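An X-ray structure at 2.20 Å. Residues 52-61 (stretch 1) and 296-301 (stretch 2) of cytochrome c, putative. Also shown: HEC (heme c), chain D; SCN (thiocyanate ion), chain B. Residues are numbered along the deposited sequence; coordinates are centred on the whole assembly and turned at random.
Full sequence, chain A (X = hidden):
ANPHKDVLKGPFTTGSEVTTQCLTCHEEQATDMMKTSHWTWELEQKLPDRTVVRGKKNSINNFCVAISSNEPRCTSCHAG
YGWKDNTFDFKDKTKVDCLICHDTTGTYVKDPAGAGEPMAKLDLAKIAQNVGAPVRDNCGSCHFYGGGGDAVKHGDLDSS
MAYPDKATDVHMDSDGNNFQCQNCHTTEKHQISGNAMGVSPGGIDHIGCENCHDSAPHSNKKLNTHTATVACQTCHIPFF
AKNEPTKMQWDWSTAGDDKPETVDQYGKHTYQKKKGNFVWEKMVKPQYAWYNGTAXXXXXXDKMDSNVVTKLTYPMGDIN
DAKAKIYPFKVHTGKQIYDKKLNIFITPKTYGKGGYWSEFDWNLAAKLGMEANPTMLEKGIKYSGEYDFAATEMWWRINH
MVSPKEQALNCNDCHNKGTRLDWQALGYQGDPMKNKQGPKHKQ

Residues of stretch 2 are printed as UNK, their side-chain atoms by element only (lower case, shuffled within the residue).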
# COMPACT_ATOMS: atom_id res chain seq x y z
N VAL A 52 -16.98 -1.96 -7.62
CA VAL A 52 -16.34 -3.26 -7.54
C VAL A 52 -16.00 -3.57 -6.13
O VAL A 52 -16.03 -2.73 -5.26
CB VAL A 52 -14.99 -3.36 -8.37
CG1 VAL A 52 -15.28 -3.37 -9.88
CG2 VAL A 52 -13.98 -2.24 -7.95
N VAL A 53 -15.71 -4.83 -5.91
CA VAL A 53 -15.10 -5.30 -4.70
C VAL A 53 -13.59 -5.41 -4.95
O VAL A 53 -13.14 -6.24 -5.70
CB VAL A 53 -15.79 -6.56 -4.13
CG1 VAL A 53 -14.98 -7.11 -2.90
CG2 VAL A 53 -17.22 -6.15 -3.66
N ARG A 54 -12.85 -4.46 -4.40
CA ARG A 54 -11.43 -4.45 -4.54
C ARG A 54 -10.87 -4.83 -3.14
O ARG A 54 -11.27 -5.85 -2.60
CB ARG A 54 -10.98 -3.05 -5.07
CG ARG A 54 -9.65 -3.07 -5.78
CD ARG A 54 -9.35 -1.97 -6.90
NE ARG A 54 -7.90 -2.01 -7.14
CZ ARG A 54 -7.02 -1.34 -6.37
NH1 ARG A 54 -7.47 -0.53 -5.38
NH2 ARG A 54 -5.71 -1.45 -6.60
N GLY A 55 -9.99 -4.03 -2.54
CA GLY A 55 -9.23 -4.47 -1.39
C GLY A 55 -8.11 -5.34 -1.91
O GLY A 55 -8.09 -5.70 -3.10
N LYS A 56 -7.17 -5.69 -1.04
CA LYS A 56 -6.00 -6.45 -1.42
C LYS A 56 -6.36 -7.83 -2.05
O LYS A 56 -5.63 -8.30 -2.93
CB LYS A 56 -5.07 -6.69 -0.19
CG LYS A 56 -3.87 -7.51 -0.53
CD LYS A 56 -2.80 -7.31 0.50
CE LYS A 56 -1.66 -8.20 0.07
NZ LYS A 56 -0.58 -7.99 1.00
N LYS A 57 -7.41 -8.47 -1.53
CA LYS A 57 -7.84 -9.80 -1.95
C LYS A 57 -8.07 -9.86 -3.47
O LYS A 57 -7.77 -10.84 -4.12
CB LYS A 57 -9.20 -10.12 -1.30
CG LYS A 57 -9.57 -11.63 -1.29
CD LYS A 57 -10.96 -11.87 -0.69
CE LYS A 57 -11.16 -13.41 -0.44
NZ LYS A 57 -12.45 -13.53 0.32
N ASN A 58 -8.63 -8.79 -4.00
CA ASN A 58 -8.98 -8.70 -5.40
C ASN A 58 -8.10 -7.75 -6.22
O ASN A 58 -8.50 -7.33 -7.26
CB ASN A 58 -10.46 -8.28 -5.47
CG ASN A 58 -11.32 -9.21 -4.67
OD1 ASN A 58 -11.28 -10.38 -4.89
ND2 ASN A 58 -12.00 -8.72 -3.65
N SER A 59 -6.93 -7.36 -5.75
CA SER A 59 -6.24 -6.30 -6.48
C SER A 59 -5.18 -6.87 -7.35
O SER A 59 -4.55 -7.89 -7.00
CB SER A 59 -5.61 -5.26 -5.53
OG SER A 59 -6.67 -4.53 -4.90
N ILE A 60 -4.90 -6.17 -8.43
CA ILE A 60 -3.72 -6.49 -9.27
C ILE A 60 -2.74 -5.30 -9.18
O ILE A 60 -3.16 -4.13 -9.37
CB ILE A 60 -4.19 -6.78 -10.72
CG1 ILE A 60 -4.98 -8.09 -10.67
CG2 ILE A 60 -3.04 -7.01 -11.71
CD1 ILE A 60 -5.54 -8.59 -12.06
N ASN A 61 -1.46 -5.58 -8.89
CA ASN A 61 -0.43 -4.51 -8.86
C ASN A 61 0.73 -4.88 -9.73
O ASN A 61 0.71 -5.94 -10.39
CB ASN A 61 -0.01 -4.13 -7.41
CG ASN A 61 0.89 -5.21 -6.72
OD1 ASN A 61 1.53 -6.05 -7.39
ND2 ASN A 61 1.01 -5.10 -5.38
N UNK A 296 -9.32 5.22 -10.81
CA UNK A 296 -9.57 4.09 -11.67
C UNK A 296 -8.70 2.90 -11.27
O UNK A 296 -7.60 3.08 -10.72
o UNK A 296 -11.05 2.73 -13.58
n UNK A 296 -10.50 4.08 -15.30
c UNK A 296 -9.39 4.46 -13.16
c UNK A 296 -10.38 3.68 -14.06
N UNK A 297 -9.18 1.69 -11.52
CA UNK A 297 -8.38 0.50 -11.29
C UNK A 297 -8.54 -0.57 -12.38
O UNK A 297 -9.62 -0.82 -12.86
c UNK A 297 -8.67 -0.11 -9.89
N UNK A 298 -7.43 -1.24 -12.71
CA UNK A 298 -7.44 -2.42 -13.53
C UNK A 298 -7.93 -3.60 -12.68
O UNK A 298 -7.43 -3.82 -11.57
c UNK A 298 -5.84 -5.24 -14.35
c UNK A 298 -6.02 -2.71 -14.07
c UNK A 298 -6.46 -5.11 -17.09
o UNK A 298 -6.32 -7.49 -17.34
c UNK A 298 -6.23 -6.35 -16.53
c UNK A 298 -5.90 -6.46 -15.16
c UNK A 298 -6.04 -3.99 -14.93
c UNK A 298 -6.38 -3.94 -16.30
N UNK A 299 -8.93 -4.32 -13.15
CA UNK A 299 -9.39 -5.46 -12.38
C UNK A 299 -9.22 -6.76 -13.16
O UNK A 299 -9.05 -6.72 -14.40
s UNK A 299 -10.69 -4.16 -9.72
c UNK A 299 -11.22 -4.02 -11.40
c UNK A 299 -10.86 -5.34 -12.03
c UNK A 299 -11.69 -5.41 -9.07
N UNK A 300 -9.20 -7.88 -12.43
CA UNK A 300 -8.89 -9.15 -13.05
C UNK A 300 -9.86 -9.42 -14.16
O UNK A 300 -11.01 -9.19 -14.02
c UNK A 300 -8.91 -10.27 -12.03
N UNK A 301 -9.34 -9.85 -15.29
CA UNK A 301 -10.16 -10.05 -16.46
C UNK A 301 -10.35 -8.88 -17.40
O UNK A 301 -10.89 -9.13 -18.45
FE HEC D . 0.88 -6.81 -0.06
CHA HEC D . -1.43 -4.19 -0.45
CHB HEC D . -0.01 -8.02 -3.17
CHC HEC D . 2.91 -9.52 0.38
CHD HEC D . 1.91 -5.57 2.93
NA HEC D . -0.46 -6.20 -1.59
C1A HEC D . -1.32 -5.09 -1.53
C2A HEC D . -2.07 -5.06 -2.79
C3A HEC D . -1.69 -6.12 -3.56
C4A HEC D . -0.67 -6.86 -2.80
CMA HEC D . -2.26 -6.46 -5.00
CAA HEC D . -3.11 -3.94 -3.19
CBA HEC D . -2.50 -2.95 -4.21
CGA HEC D . -1.13 -2.42 -3.71
O1A HEC D . -0.08 -2.89 -4.25
O2A HEC D . -0.98 -1.54 -2.76
NB HEC D . 1.38 -8.46 -1.15
C1B HEC D . 0.83 -8.78 -2.41
C2B HEC D . 1.33 -10.07 -2.83
C3B HEC D . 2.18 -10.47 -1.85
C4B HEC D . 2.19 -9.46 -0.78
CMB HEC D . 0.95 -10.74 -4.19
CAB HEC D . 2.99 -11.79 -1.75
CBB HEC D . 3.54 -12.39 -2.86
NC HEC D . 2.27 -7.45 1.44
C1C HEC D . 2.98 -8.61 1.40
C2C HEC D . 3.80 -8.67 2.58
C3C HEC D . 3.55 -7.53 3.31
C4C HEC D . 2.55 -6.75 2.58
CMC HEC D . 4.75 -9.88 2.86
CAC HEC D . 4.19 -7.09 4.68
CBC HEC D . 5.53 -6.92 4.94
ND HEC D . 0.34 -5.10 1.07
C1D HEC D . 0.86 -4.91 2.34
C2D HEC D . 0.08 -3.78 2.91
C3D HEC D . -0.96 -3.34 1.88
C4D HEC D . -0.73 -4.22 0.76
CMD HEC D . 0.29 -3.17 4.30
CAD HEC D . -2.00 -2.15 1.99
CBD HEC D . -1.29 -0.90 1.44
CGD HEC D . -2.07 0.42 1.67
O1D HEC D . -1.34 1.43 1.78
O2D HEC D . -3.36 0.57 1.72
S SCN B . 2.48 -5.39 -1.08
C SCN B . 3.01 -6.08 -2.50
N SCN B . 3.32 -6.63 -3.48
O HOH W 1 -6.99 -3.93 -8.97
O HOH W 2 -9.17 -8.02 -9.60

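Position 296 carries four side-chain atoms: two carbons in line, the second bearing one oxygen and one nitrogen. It makes no contact with stretch 1. Such a short planar amide is that of asparagine, so this is Asn-296. OD1 of Asn-296 instead accepts a weak hydrogen bond from the backbone N of position 297, 3.0 Å from OD1.

Position 297 has a single side-chain carbon, buried and pointing toward stretch 1, where it lies 3.4 Å from NE of Arg-54. One carbon and nothing more means alanine. The CB of Ala-297 sits oblique to the guanidinium, a small apolar surface beside a charged group.

At position 298 one carbon leads to a ring of six carbons that bears one oxygen. A ring carbon lies 3.8 Å from CD1 of Ile-60, and that methyl sits at the ring's edge. A phenol on one carbon is tyrosine, and the touching carbon is CE2 of Tyr-298. The CA-to-CB bond runs sideways, yet the ring, with chi1 in t, brings the end of the side chain nearer to stretch 1. The hydroxyl is hydrogen-bonded to a residue flanking the stretches.

Position 299 shows an unbranched chain of two carbons, a sulfur and a last carbon. The last carbon is 3.9 Å from CB of Val-52 and 3.8 Å from O of Val-53, while the sulfur lies 3.8 Å from CD of Arg-54 and near the guanidinium plane, at its edge. This is methionine, Met-299, and these two atoms are its CE and SD. Its CB points away from stretch 1, but three successive m rotamers fold the chain back.

Position 300 again has one side-chain carbon, here 3.8 Å from CD1 of Ile-60, and is alanine. The CA of Ala-300 comes closer still, 3.5 Å from the same CD1.

Position 301 has no side-chain atoms and touches nothing on stretch 1. It is glycine, and the backbone itself calls for it: at phi 89° and psi -12° a CB would jam against the carbonyl O of Ala-300.

No direct hydrogen bond crosses this contact. Its first rule is apolar packing, with Met-299 and Ile-60 contributing the most covered area. Its second is water bridging. Water 1 accepts from NE of Arg-54 (2.8 Å) and N of Ile-60 (3.1 Å) and donates to O of Tyr-298 (2.6 Å); water 2 donates to O of Asn-58 (2.5 Å) and accepts from N of Ala-300 (2.8 Å). The two waters thus link backbone groups of both stretches, and NE of Arg-54.

Stretch 2 (296-301) NAYMAG
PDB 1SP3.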